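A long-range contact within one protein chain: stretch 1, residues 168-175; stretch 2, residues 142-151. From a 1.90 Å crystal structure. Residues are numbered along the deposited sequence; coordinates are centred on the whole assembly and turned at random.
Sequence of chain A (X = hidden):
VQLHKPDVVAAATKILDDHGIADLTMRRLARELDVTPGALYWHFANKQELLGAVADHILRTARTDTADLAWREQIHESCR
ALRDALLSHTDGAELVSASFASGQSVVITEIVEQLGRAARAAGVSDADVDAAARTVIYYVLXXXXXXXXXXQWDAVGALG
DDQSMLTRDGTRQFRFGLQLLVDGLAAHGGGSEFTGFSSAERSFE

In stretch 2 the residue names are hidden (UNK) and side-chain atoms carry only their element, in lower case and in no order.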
# COMPACT_ATOMS: atom_id res chain seq x y z
N ARG A 168 18.37 6.87 5.51
CA ARG A 168 16.90 6.92 5.38
C ARG A 168 16.21 7.57 6.63
O ARG A 168 16.12 6.97 7.70
CB ARG A 168 16.36 5.50 5.10
CG ARG A 168 14.88 5.40 4.76
CD ARG A 168 14.50 6.11 3.46
NE ARG A 168 13.09 5.86 3.20
CZ ARG A 168 12.08 6.55 3.72
NH1 ARG A 168 12.31 7.61 4.48
NH2 ARG A 168 10.81 6.22 3.47
N ASP A 169 15.70 8.78 6.46
CA ASP A 169 14.95 9.49 7.49
C ASP A 169 13.46 9.28 7.20
O ASP A 169 12.82 10.21 6.67
CB ASP A 169 15.27 10.97 7.42
CG ASP A 169 14.88 11.73 8.72
OD1 ASP A 169 13.95 11.27 9.46
OD2 ASP A 169 15.52 12.80 8.99
N GLY A 170 12.96 8.08 7.54
CA GLY A 170 11.56 7.68 7.42
C GLY A 170 10.59 8.76 7.84
O GLY A 170 9.69 9.18 7.11
N THR A 171 10.86 9.26 9.02
CA THR A 171 9.98 10.17 9.67
C THR A 171 9.85 11.49 9.02
O THR A 171 8.75 12.00 8.87
CB THR A 171 10.45 10.26 11.10
OG1 THR A 171 10.17 8.98 11.62
CG2 THR A 171 9.69 11.31 11.84
N ARG A 172 10.97 12.02 8.54
CA ARG A 172 10.90 13.31 7.88
C ARG A 172 10.13 13.16 6.53
O ARG A 172 9.37 14.03 6.15
CB ARG A 172 12.28 13.83 7.60
CG ARG A 172 12.30 15.08 6.73
CD ARG A 172 13.66 15.74 6.78
NE ARG A 172 13.75 16.88 5.87
CZ ARG A 172 14.19 18.10 6.18
NH1 ARG A 172 14.62 18.41 7.42
NH2 ARG A 172 14.22 19.04 5.24
N GLN A 173 10.36 12.05 5.84
CA GLN A 173 9.68 11.81 4.54
C GLN A 173 8.16 11.66 4.79
O GLN A 173 7.33 12.17 4.05
CB GLN A 173 10.19 10.49 3.96
CG GLN A 173 11.68 10.48 3.63
CD GLN A 173 11.93 11.44 2.53
OE1 GLN A 173 11.27 11.36 1.50
NE2 GLN A 173 12.85 12.34 2.73
N PHE A 174 7.82 10.94 5.86
CA PHE A 174 6.44 10.71 6.22
C PHE A 174 5.71 12.01 6.48
O PHE A 174 4.62 12.25 5.93
CB PHE A 174 6.37 9.73 7.43
CG PHE A 174 4.97 9.36 7.82
CD1 PHE A 174 4.13 8.66 6.91
CD2 PHE A 174 4.43 9.76 9.06
CE1 PHE A 174 2.83 8.30 7.27
CE2 PHE A 174 3.13 9.40 9.44
CZ PHE A 174 2.31 8.69 8.55
N ARG A 175 6.35 12.89 7.24
CA ARG A 175 5.86 14.20 7.60
C ARG A 175 5.67 15.09 6.39
O ARG A 175 4.72 15.86 6.31
CB ARG A 175 6.83 14.89 8.63
CG ARG A 175 6.45 16.35 8.90
CD ARG A 175 7.14 17.00 10.11
NE ARG A 175 8.46 17.43 9.66
CZ ARG A 175 9.58 16.79 9.91
NH1 ARG A 175 9.56 15.70 10.67
NH2 ARG A 175 10.74 17.25 9.41
N UNK A 142 0.20 3.07 2.04
CA UNK A 142 1.16 2.88 0.93
C UNK A 142 2.58 3.22 1.40
O UNK A 142 3.55 2.49 1.14
N UNK A 143 2.69 4.31 2.11
CA UNK A 143 4.00 4.76 2.63
C UNK A 143 4.60 3.68 3.51
O UNK A 143 5.74 3.28 3.31
c UNK A 143 3.88 6.05 3.41
c UNK A 143 5.86 7.58 3.26
c UNK A 143 5.76 6.04 5.07
c UNK A 143 5.19 6.57 3.95
c UNK A 143 7.61 7.60 4.86
c UNK A 143 7.04 8.10 3.69
c UNK A 143 7.00 6.54 5.54
N UNK A 144 3.81 3.19 4.42
CA UNK A 144 4.29 2.30 5.48
C UNK A 144 4.47 0.85 5.00
O UNK A 144 5.42 0.21 5.42
c UNK A 144 3.43 2.36 6.74
c UNK A 144 4.10 1.64 7.83
o UNK A 144 3.22 3.75 7.13
N UNK A 145 3.63 0.34 4.08
CA UNK A 145 3.91 -0.91 3.43
C UNK A 145 5.26 -0.83 2.73
O UNK A 145 6.04 -1.77 2.79
c UNK A 145 3.20 -2.53 1.62
c UNK A 145 2.78 -1.32 2.42
c UNK A 145 1.46 -1.61 3.17
N UNK A 146 5.52 0.25 2.01
CA UNK A 146 6.74 0.37 1.25
C UNK A 146 7.95 0.43 2.21
O UNK A 146 8.95 -0.29 2.02
o UNK A 146 8.79 2.65 0.01
c UNK A 146 7.93 1.88 -0.42
c UNK A 146 6.66 1.62 0.41
o UNK A 146 8.05 1.35 -1.50
N UNK A 147 7.82 1.24 3.25
CA UNK A 147 8.90 1.42 4.27
C UNK A 147 9.27 0.10 4.98
O UNK A 147 10.42 -0.29 5.10
o UNK A 147 7.62 3.92 7.57
c UNK A 147 8.47 2.50 5.26
o UNK A 147 9.68 4.46 7.96
c UNK A 147 8.86 3.79 7.39
c UNK A 147 9.41 2.74 6.43
N UNK A 148 8.28 -0.62 5.39
CA UNK A 148 8.46 -1.85 6.12
C UNK A 148 8.93 -3.00 5.25
O UNK A 148 9.78 -3.79 5.68
o UNK A 148 4.72 -3.13 8.15
c UNK A 148 7.16 -2.11 6.88
c UNK A 148 5.87 -3.20 8.65
c UNK A 148 7.10 -3.27 7.78
n UNK A 148 6.08 -3.22 9.96
N UNK A 149 8.48 -3.09 4.00
CA UNK A 149 9.08 -4.01 3.13
C UNK A 149 10.58 -3.74 2.99
O UNK A 149 11.36 -4.67 2.98
c UNK A 149 8.54 -3.93 1.70
o UNK A 149 7.19 -4.14 1.82
N UNK A 150 10.94 -2.51 2.74
CA UNK A 150 12.35 -2.18 2.60
C UNK A 150 13.18 -2.47 3.85
O UNK A 150 14.24 -3.03 3.74
c UNK A 150 12.52 -0.76 2.14
c UNK A 150 12.38 0.74 0.08
c UNK A 150 12.01 -0.60 0.70
c UNK A 150 11.54 2.70 1.31
n UNK A 150 10.52 3.55 1.53
n UNK A 150 12.66 2.81 2.06
n UNK A 150 11.41 1.74 0.36
N UNK A 151 12.66 -2.16 5.03
CA UNK A 151 13.39 -2.41 6.29
C UNK A 151 13.53 -3.91 6.51
O UNK A 151 14.58 -4.36 6.93
c UNK A 151 12.62 -0.27 7.71
c UNK A 151 11.58 0.14 8.79
c UNK A 151 14.06 0.18 8.06
c UNK A 151 12.66 -1.79 7.51
O HOH W 1 8.11 4.62 2.52

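Position 142 has backbone atoms alone and no CB; it is Gly142, and it touches nothing on stretch 1.

Position 143 carries one carbon and then a closed ring of six carbons, with no heteroatom. Its CA-to-CB bond points toward stretch 1, and the ring packs against it: one ring carbon lies 3.4 Å from Gly170 O, which sits at the ring edge, and 3.6 Å from Phe174 CB. This is Phe143, and the carbon is CZ. The Phe174 ring turns its edge to the face of this ring, with centroids 5.1 Å apart and planes at 58°.

At 144 one carbon bears an oxygen and a carbon, the oxygen 4.6 Å from Phe174 CE1. The pattern is that of Thr144. Position 145 has three carbons, two of them on the first: Val145, out of reach.

Position 146 shows two carbons, the second carrying two oxygens, a short carboxylate, hence Asp146. It makes no direct contact across the interface. Position 147 is one carbon longer, with the third carrying two oxygens, one of them 3.8 Å from Gly170 CA: Glu147, the oxygen being OE2. An ideal CB on Gly170 would fall 2.6 Å from that same OE2, a clash; the glycine leaves this space free.

At 148 three carbons end in one oxygen and one nitrogen. Element labels distinguish this amide from a carboxylate, giving Gln148, out of reach. Position 149 holds a carbon and an oxygen, Ser149; its OG donates to Val145 O at 2.8 Å, back along its own helix.

Position 150 runs through three carbons and a nitrogen to a carbon bearing two more nitrogens, one 3.3 Å from Arg168 NE. This guanidinium marks Arg150; NH1 and Arg168 NE are donors of like charge, so no hydrogen bond forms. NE and NH2 both donate to Asp146 OD2, at 2.8 and 2.5 Å, the latter very short and part of a salt bridge. Position 151 has four carbons forked at the second, Leu151, making no contact.

The two helices run nearly antiparallel, at 162°, with axes 11.4 Å apart at closest approach. No direct hydrogen bond crosses between the stretches, and the buried surface is a modest 322 Å². Phe143 supplies the largest share, packing against Phe174 and the backbone of Gly170. Near Arg168, which is poorly ordered, water 1 forms a bridge: it donates to Phe143 O at 2.8 Å and to Asp146 OD2 at 3.3 Å, and accepts a weak bond from Arg168 NH2 at 3.3 Å.

Stretch 2 142-151: GFTVDEQSRL
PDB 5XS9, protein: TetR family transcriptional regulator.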